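Local coordinates for protein D-glycero-alpha-D-manno-heptose 7-phosphate kinase (PDB 4N3O) that phosphorylates D-glycero-alpha-D-manno-heptose 7-phosphate at C-1 with ATP, the first step toward GDP-D-glycero-alpha-D-manno-heptose for the capsule polysaccharide, at residues L15-G20 and F303-V308; P61-Y66 and G79-F84; L75-D78 and F84-I87. All coordinates share one frame; numbering follows the deposited sequence.

Contact 1. Residues L15-G20 and F303-V308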
loop_
_atom_site.group_PDB
_atom_site.type_symbol
_atom_site.label_atom_id
_atom_site.label_comp_id
_atom_site.label_asym_id
_atom_site.label_seq_id
_atom_site.Cartn_x
_atom_site.Cartn_y
_atom_site.Cartn_z
ATOM N N LEU A 15 -12.836 2.045 2.857
ATOM C CA LEU A 15 -13.286 0.962 3.661
ATOM C C LEU A 15 -14.196 1.509 4.749
ATOM O O LEU A 15 -13.842 2.454 5.447
ATOM C CB LEU A 15 -12.050 0.334 4.260
ATOM C CG LEU A 15 -12.118 -0.963 4.997
ATOM C CD1 LEU A 15 -12.878 -1.996 4.182
ATOM C CD2 LEU A 15 -10.682 -1.389 5.241
ATOM N N GLY A 16 -15.394 0.954 4.857
ATOM C CA GLY A 16 -16.311 1.347 5.903
ATOM C C GLY A 16 -15.911 0.595 7.149
ATOM O O GLY A 16 -16.093 -0.611 7.229
ATOM N N LEU A 17 -15.363 1.308 8.122
ATOM C CA LEU A 17 -14.910 0.707 9.358
ATOM C C LEU A 17 -16.044 0.551 10.356
ATOM O O LEU A 17 -16.105 -0.445 11.080
ATOM C CB LEU A 17 -13.787 1.546 9.969
ATOM C CG LEU A 17 -12.470 1.593 9.196
ATOM C CD1 LEU A 17 -11.459 2.498 9.892
ATOM C CD2 LEU A 17 -11.911 0.198 9.075
ATOM N N ALA A 18 -16.925 1.544 10.419
ATOM C CA ALA A 18 -18.083 1.460 11.305
ATOM C C ALA A 18 -19.170 2.424 10.864
ATOM O O ALA A 18 -18.906 3.409 10.157
ATOM C CB ALA A 18 -17.687 1.731 12.748
ATOM N N GLY A 19 -20.393 2.128 11.288
ATOM C CA GLY A 19 -21.552 2.946 10.971
ATOM C C GLY A 19 -22.778 2.469 11.729
ATOM O O GLY A 19 -22.835 1.316 12.174
ATOM N N GLY A 20 -23.748 3.363 11.888
ATOM C CA GLY A 20 -24.995 3.045 12.572
ATOM C C GLY A 20 -26.073 4.022 12.146
ATOM O O GLY A 20 -25.782 5.188 11.879
ATOM N N PHE A 303 -16.379 -9.128 -0.015
ATOM C CA PHE A 303 -15.168 -9.256 0.768
ATOM C C PHE A 303 -15.484 -9.358 2.237
ATOM O O PHE A 303 -16.596 -9.049 2.674
ATOM C CB PHE A 303 -14.236 -8.075 0.543
ATOM C CG PHE A 303 -14.764 -6.781 1.061
ATOM C CD1 PHE A 303 -15.610 -5.996 0.282
ATOM C CD2 PHE A 303 -14.400 -6.323 2.321
ATOM C CE1 PHE A 303 -16.084 -4.789 0.755
ATOM C CE2 PHE A 303 -14.877 -5.107 2.800
ATOM C CZ PHE A 303 -15.715 -4.340 2.010
HETATM N N MSE A 304 -14.500 -9.835 2.988
HETATM C CA MSE A 304 -14.635 -9.931 4.422
HETATM C C MSE A 304 -13.480 -9.151 4.927
HETATM O O MSE A 304 -12.439 -9.108 4.298
HETATM C CB MSE A 304 -14.630 -11.369 4.913
HETATM C CG MSE A 304 -16.047 -11.922 4.833
HETATM SE SE MSE A 304 -16.118 -13.809 5.369
HETATM C CE MSE A 304 -17.232 -13.491 6.958
ATOM N N PHE A 305 -13.669 -8.517 6.068
ATOM C CA PHE A 305 -12.660 -7.703 6.689
ATOM C C PHE A 305 -12.554 -8.235 8.099
ATOM O O PHE A 305 -13.556 -8.332 8.795
ATOM C CB PHE A 305 -13.139 -6.258 6.628
ATOM C CG PHE A 305 -12.293 -5.299 7.358
ATOM C CD1 PHE A 305 -10.954 -5.153 7.035
ATOM C CD2 PHE A 305 -12.845 -4.463 8.301
ATOM C CE1 PHE A 305 -10.163 -4.230 7.694
ATOM C CE2 PHE A 305 -12.061 -3.534 8.968
ATOM C CZ PHE A 305 -10.720 -3.419 8.666
ATOM N N PHE A 306 -11.357 -8.645 8.504
ATOM C CA PHE A 306 -11.172 -9.222 9.846
ATOM C C PHE A 306 -10.233 -8.447 10.752
ATOM O O PHE A 306 -9.361 -7.709 10.300
ATOM C CB PHE A 306 -10.575 -10.638 9.763
ATOM C CG PHE A 306 -11.372 -11.611 8.949
ATOM C CD1 PHE A 306 -12.505 -12.198 9.466
ATOM C CD2 PHE A 306 -10.940 -11.999 7.694
ATOM C CE1 PHE A 306 -13.223 -13.120 8.734
ATOM C CE2 PHE A 306 -11.657 -12.926 6.950
ATOM C CZ PHE A 306 -12.802 -13.487 7.473
ATOM N N PHE A 307 -10.455 -8.640 12.043
ATOM C CA PHE A 307 -9.599 -8.139 13.111
ATOM C C PHE A 307 -8.915 -9.383 13.666
ATOM O O PHE A 307 -9.572 -10.369 13.996
ATOM C CB PHE A 307 -10.381 -7.434 14.201
ATOM C CG PHE A 307 -10.438 -5.963 14.036
ATOM C CD1 PHE A 307 -11.079 -5.400 12.953
ATOM C CD2 PHE A 307 -9.865 -5.129 14.988
ATOM C CE1 PHE A 307 -11.133 -4.026 12.798
ATOM C CE2 PHE A 307 -9.915 -3.761 14.846
ATOM C CZ PHE A 307 -10.550 -3.207 13.746
ATOM N N VAL A 308 -7.594 -9.330 13.739
ATOM C CA VAL A 308 -6.797 -10.457 14.188
ATOM C C VAL A 308 -5.637 -10.010 15.057
ATOM O O VAL A 308 -5.166 -8.881 14.981
ATOM C CB VAL A 308 -6.189 -11.198 12.981
ATOM C CG1 VAL A 308 -5.192 -10.311 12.247
ATOM C CG2 VAL A 308 -5.519 -12.491 13.415
#

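Contact 2. Residues P61-Y66 and G79-F84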
loop_
_atom_site.group_PDB
_atom_site.type_symbol
_atom_site.label_atom_id
_atom_site.label_comp_id
_atom_site.label_asym_id
_atom_site.label_seq_id
_atom_site.Cartn_x
_atom_site.Cartn_y
_atom_site.Cartn_z
ATOM N N PRO A 61 -10.233 -0.841 -20.069
ATOM C CA PRO A 61 -9.937 -2.264 -20.304
ATOM C C PRO A 61 -10.357 -3.239 -19.199
ATOM O O PRO A 61 -10.711 -4.377 -19.499
ATOM C CB PRO A 61 -8.422 -2.281 -20.498
ATOM C CG PRO A 61 -7.935 -1.060 -19.803
ATOM C CD PRO A 61 -9.006 -0.032 -20.022
ATOM N N ASP A 62 -10.332 -2.815 -17.942
ATOM C CA ASP A 62 -10.764 -3.712 -16.874
ATOM C C ASP A 62 -12.250 -4.090 -17.014
ATOM O O ASP A 62 -12.690 -5.074 -16.435
ATOM C CB ASP A 62 -10.424 -3.152 -15.473
ATOM C CG ASP A 62 -10.940 -1.742 -15.258
ATOM O OD1 ASP A 62 -11.113 -0.988 -16.253
ATOM O OD2 ASP A 62 -11.149 -1.383 -14.090
ATOM N N THR A 63 -13.008 -3.322 -17.798
ATOM C CA THR A 63 -14.420 -3.646 -18.063
ATOM C C THR A 63 -14.606 -4.030 -19.537
ATOM O O THR A 63 -15.737 -4.174 -20.003
ATOM C CB THR A 63 -15.375 -2.470 -17.730
ATOM O OG1 THR A 63 -15.049 -1.327 -18.532
ATOM C CG2 THR A 63 -15.286 -2.079 -16.255
ATOM N N ASN A 64 -13.501 -4.219 -20.261
ATOM C CA ASN A 64 -13.564 -4.557 -21.693
ATOM C C ASN A 64 -14.458 -3.606 -22.491
ATOM O O ASN A 64 -15.300 -4.044 -23.265
ATOM C CB ASN A 64 -14.035 -6.008 -21.902
ATOM C CG ASN A 64 -13.024 -7.040 -21.416
ATOM O OD1 ASN A 64 -11.811 -6.838 -21.504
ATOM N ND2 ASN A 64 -13.526 -8.172 -20.935
ATOM N N SER A 65 -14.261 -2.303 -22.304
ATOM C CA SER A 65 -15.054 -1.298 -23.004
ATOM C C SER A 65 -14.145 -0.268 -23.641
ATOM O O SER A 65 -13.186 0.193 -23.022
ATOM C CB SER A 65 -15.979 -0.596 -22.025
ATOM O OG SER A 65 -16.633 -1.528 -21.184
ATOM N N TYR A 66 -14.465 0.099 -24.874
ATOM C CA TYR A 66 -13.711 1.089 -25.627
ATOM C C TYR A 66 -14.687 1.851 -26.534
ATOM O O TYR A 66 -15.396 1.239 -27.326
ATOM C CB TYR A 66 -12.625 0.409 -26.462
ATOM C CG TYR A 66 -11.759 1.376 -27.237
ATOM C CD1 TYR A 66 -12.118 1.798 -28.513
ATOM C CD2 TYR A 66 -10.585 1.869 -26.689
ATOM C CE1 TYR A 66 -11.319 2.682 -29.216
ATOM C CE2 TYR A 66 -9.788 2.757 -27.372
ATOM C CZ TYR A 66 -10.153 3.157 -28.630
ATOM O OH TYR A 66 -9.344 4.042 -29.298
ATOM N N GLY A 79 -25.144 3.082 -24.064
ATOM C CA GLY A 79 -24.881 1.846 -23.309
ATOM C C GLY A 79 -23.431 1.447 -23.059
ATOM O O GLY A 79 -23.178 0.458 -22.374
ATOM N N LYS A 80 -22.484 2.182 -23.632
ATOM C CA LYS A 80 -21.056 1.906 -23.424
ATOM C C LYS A 80 -20.355 3.071 -22.703
ATOM O O LYS A 80 -20.055 4.111 -23.304
ATOM C CB LYS A 80 -20.343 1.602 -24.749
ATOM C CG LYS A 80 -20.530 0.184 -25.286
ATOM C CD LYS A 80 -19.684 -0.035 -26.541
ATOM C CE LYS A 80 -19.455 -1.512 -26.858
ATOM N NZ LYS A 80 -20.696 -2.289 -27.125
ATOM N N LEU A 81 -20.109 2.885 -21.408
ATOM C CA LEU A 81 -19.432 3.880 -20.585
ATOM C C LEU A 81 -20.223 5.191 -20.523
ATOM O O LEU A 81 -19.652 6.274 -20.629
ATOM C CB LEU A 81 -18.005 4.114 -21.092
ATOM C CG LEU A 81 -17.102 2.864 -21.099
ATOM C CD1 LEU A 81 -15.721 3.187 -21.661
ATOM C CD2 LEU A 81 -16.965 2.257 -19.700
ATOM N N ASP A 82 -21.539 5.081 -20.340
ATOM C CA ASP A 82 -22.415 6.262 -20.239
ATOM C C ASP A 82 -22.031 7.167 -19.080
ATOM O O ASP A 82 -22.354 8.357 -19.082
ATOM C CB ASP A 82 -23.891 5.849 -20.114
ATOM C CG ASP A 82 -24.465 5.280 -21.420
ATOM O OD1 ASP A 82 -23.964 5.634 -22.511
ATOM O OD2 ASP A 82 -25.435 4.490 -21.354
ATOM N N ILE A 83 -21.330 6.608 -18.095
ATOM C CA ILE A 83 -20.887 7.401 -16.947
ATOM C C ILE A 83 -19.883 8.485 -17.382
ATOM O O ILE A 83 -19.938 9.606 -16.892
ATOM C CB ILE A 83 -20.321 6.511 -15.802
ATOM C CG1 ILE A 83 -20.020 7.349 -14.556
ATOM C CG2 ILE A 83 -19.081 5.743 -16.241
ATOM C CD1 ILE A 83 -21.249 8.032 -13.975
ATOM N N PHE A 84 -18.991 8.180 -18.324
ATOM C CA PHE A 84 -18.035 9.192 -18.784
ATOM C C PHE A 84 -18.722 10.261 -19.638
ATOM O O PHE A 84 -18.305 11.411 -19.646
ATOM C CB PHE A 84 -16.858 8.584 -19.557
ATOM C CG PHE A 84 -16.042 7.574 -18.770
ATOM C CD1 PHE A 84 -15.866 7.694 -17.396
ATOM C CD2 PHE A 84 -15.360 6.565 -19.431
ATOM C CE1 PHE A 84 -15.106 6.772 -16.700
ATOM C CE2 PHE A 84 -14.583 5.650 -18.736
ATOM C CZ PHE A 84 -14.452 5.758 -17.370
#

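Contact 3. Residues L75-D78 and F84-I87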
loop_
_atom_site.group_PDB
_atom_site.type_symbol
_atom_site.label_atom_id
_atom_site.label_comp_id
_atom_site.label_asym_id
_atom_site.label_seq_id
_atom_site.Cartn_x
_atom_site.Cartn_y
_atom_site.Cartn_z
ATOM N N LEU A 75 -22.843 14.306 -25.824
ATOM C CA LEU A 75 -22.760 12.919 -26.245
ATOM C C LEU A 75 -23.949 12.161 -25.667
ATOM O O LEU A 75 -24.059 11.982 -24.444
ATOM C CB LEU A 75 -21.473 12.296 -25.728
ATOM C CG LEU A 75 -20.172 12.956 -26.162
ATOM C CD1 LEU A 75 -19.001 12.207 -25.538
ATOM C CD2 LEU A 75 -20.060 12.976 -27.678
ATOM N N GLY A 76 -24.843 11.721 -26.543
ATOM C CA GLY A 76 -26.030 10.991 -26.125
ATOM C C GLY A 76 -25.653 9.607 -25.671
ATOM O O GLY A 76 -24.607 9.085 -26.069
ATOM N N ASN A 77 -26.518 9.012 -24.849
ATOM C CA ASN A 77 -26.279 7.676 -24.284
ATOM C C ASN A 77 -26.394 6.537 -25.276
ATOM O O ASN A 77 -27.298 6.521 -26.101
ATOM C CB ASN A 77 -27.225 7.426 -23.114
ATOM C CG ASN A 77 -26.941 8.337 -21.943
ATOM O OD1 ASN A 77 -25.935 9.056 -21.926
ATOM N ND2 ASN A 77 -27.817 8.308 -20.948
ATOM N N ASP A 78 -25.482 5.572 -25.174
ATOM C CA ASP A 78 -25.478 4.425 -26.080
ATOM C C ASP A 78 -25.154 3.100 -25.395
ATOM O O ASP A 78 -24.888 2.120 -26.069
ATOM C CB ASP A 78 -24.486 4.658 -27.222
ATOM C CG ASP A 78 -23.047 4.684 -26.754
ATOM O OD1 ASP A 78 -22.797 4.511 -25.533
ATOM O OD2 ASP A 78 -22.160 4.880 -27.613
ATOM N N PHE A 84 -18.991 8.180 -18.324
ATOM C CA PHE A 84 -18.035 9.192 -18.784
ATOM C C PHE A 84 -18.722 10.261 -19.638
ATOM O O PHE A 84 -18.305 11.411 -19.646
ATOM C CB PHE A 84 -16.858 8.584 -19.557
ATOM C CG PHE A 84 -16.042 7.574 -18.770
ATOM C CD1 PHE A 84 -15.866 7.694 -17.396
ATOM C CD2 PHE A 84 -15.360 6.565 -19.431
ATOM C CE1 PHE A 84 -15.106 6.772 -16.700
ATOM C CE2 PHE A 84 -14.583 5.650 -18.736
ATOM C CZ PHE A 84 -14.452 5.758 -17.370
ATOM N N LYS A 85 -19.762 9.887 -20.368
ATOM C CA LYS A 85 -20.473 10.886 -21.149
ATOM C C LYS A 85 -21.107 11.926 -20.222
ATOM O O LYS A 85 -20.973 13.119 -20.458
ATOM C CB LYS A 85 -21.516 10.251 -22.100
ATOM C CG LYS A 85 -20.887 9.649 -23.354
ATOM C CD LYS A 85 -21.911 9.112 -24.353
ATOM C CE LYS A 85 -22.389 7.705 -24.036
ATOM N NZ LYS A 85 -21.337 6.670 -24.271
ATOM N N SER A 86 -21.780 11.477 -19.165
ATOM C CA SER A 86 -22.409 12.407 -18.222
ATOM C C SER A 86 -21.369 13.386 -17.678
ATOM O O SER A 86 -21.637 14.571 -17.559
ATOM C CB SER A 86 -23.023 11.662 -17.052
ATOM O OG SER A 86 -23.870 10.623 -17.483
ATOM N N ILE A 87 -20.191 12.870 -17.323
ATOM C CA ILE A 87 -19.132 13.705 -16.814
ATOM C C ILE A 87 -18.720 14.680 -17.908
ATOM O O ILE A 87 -18.699 15.891 -17.699
ATOM C CB ILE A 87 -17.931 12.857 -16.345
ATOM C CG1 ILE A 87 -18.326 12.058 -15.092
ATOM C CG2 ILE A 87 -16.740 13.748 -16.052
ATOM C CD1 ILE A 87 -17.367 10.945 -14.732
#

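Contact 1. Residues L15-G20 and F303-V308
Leu-15 and Leu-17 on strand 15-20 meet Phe-303 and Phe-305 on strand 303-308 through purely apolar side-chain contacts. The strands belong to different sheets; their axes pass 10.0 Å apart with N-to-C directions at 51°, which leaves the gap to side chains.

One contact has the geometry of a CH-pi interaction. Leu-15 CD2 lies over one face of the Phe-305 ring, 4.1 Å from its centroid and 24° off the ring normal, displaced toward the rim on the CE1 side. Phe-305 carries its CG anti to the backbone N (chi1 173°), which sends the ring out from its strand toward both leucines.

The remaining contacts are van der Waals packing. The other methyl of Leu-15, CD1, reaches CE2 of Phe-303 at 3.9 Å, and the forked leucine thus serves two rings of alternate residues on the opposing strand. Leu-17 CD2 comes in obliquely near the CE2-CZ bond of Phe-305, on the same side of the ring plane as Leu-15 CD2, 3.7 Å from CE2. Leu-116 and Phe-330 pack on the same cluster, and Trp-263 meets the Phe-305 ring while its NE1 bonds to Leu-17 O.

Leu-17 and Ala-18 form a classic beta bulge opposite Leu-36. Near the predicted substrate and ATP sites, this buried cluster joins the N-terminal and C-terminal halves of the GHMP kinase fold.

Contact 2. Residues P61-Y66 and G79-F84
Leu-81 and Ser-65 bury the most surface here, and their contact is a small apolar one at the protein surface. CB of Ser-65 faces the fork of the leucine, 3.8 Å from Leu-81 CG and just as near to both methyls, CD1 and CD2. The leucine side chain is extended, with CG anti to the carbonyl carbon (chi1 -59°) and CD1 continuing the zigzag (chi2 178°), which places the fork against the start of strand 65-70. Leu-81 has left-handed backbone angles, phi and psi both positive, at the N-cap position of helix 82-96. Phe-58 and Ser-60 of strand 55-60 and Cys-67 of strand 65-70 also touch Leu-81.

The hydroxyl of Ser-65 is turned back to its own segment. OG lies 3.0 Å from Thr-63 O and 3.1 Å from Thr-63 OG1. Thr-63 OG1 is also hydrogen-bonded to Ser-60 OG. Both hydroxyls of the segment, those of Thr-63 and Ser-65, lie beside the CD2 methyl of Leu-81; Thr-63 itself adds only a marginal touch, its OG1 lying 4.2 Å from Leu-81 CD2.

Between strands 55-60 and 65-70, the short 3-10 turn 61-63 closes the hairpin with Asn-64 N bonded to Pro-61 O. Asn-64 and Ser-65 both face Ser-60, a predicted ATP-binding residue, in a G1 beta bulge, the feature typical of such a tight hairpin turn.

Contact 3. Residues L75-D78 and F84-I87
Leu-75 lies across the aliphatic part of Lys-85 at about a right angle, with its CB 3.5 Å from Lys-85 CD and its CD1 methyl 3.9 Å from Lys-85 CG. Phe-58 of strand 55-60 touches both side chains, and Tyr-88, one turn further along the helix, also touches Leu-75. The backbone N of Leu-75 is bonded to Asn-89 OD1, which ties the loop to helix 82-96 a second time.

Gly-76 brings its carbonyl O beside the same lysine chain, 3.2 Å from CD. This loop runs from strand 65-70 to helix 82-96, a strand-to-helix connection in the N-terminal part of the GHMP kinase fold, and it doubles back along the first turns of the helix it leads into. Asn-77 follows, its CA 3.9 Å from Lys-85 CE.

At Asp-78 the lysine ends in a salt bridge, NZ to OD1 at 2.9 Å. Bends at chi3 (-83°) and chi4 (-71°) of the lysine bring NZ to OD1, which it meets from above the carboxylate plane, 50° out of it. Tyr-69 OH links both partners, bonded to Asp-78 OD2 and to Lys-85 NZ, while Lys-80 N binds Asp-78 OD1. With the carboxylate gripped at both oxygens, its rotation is probably restricted, and the nearby ammonium charge would favour its ionised form.

How the contacts relate
Contacts 2 and 3 are neighbours, with centres 11 Å apart: they share Phe-84 and the start of helix 82-96, and the backbone O of Lys-80 in contact 2 lies close to the ammonium group of Lys-85 in contact 3. Together they fasten the hairpin 55-70 and the following loop to that helix. Contact 1 lies on the other side of the chain's centre, about 30 Å from contact 2 and 35 Å from contact 3, centre to centre. Its two strands bracket both in sequence, 283 residues apart, so contact 1 joins distant parts of the chain whereas the others are local. Strand 6-21 and hairpin 55-70 nevertheless belong to one mixed sheet.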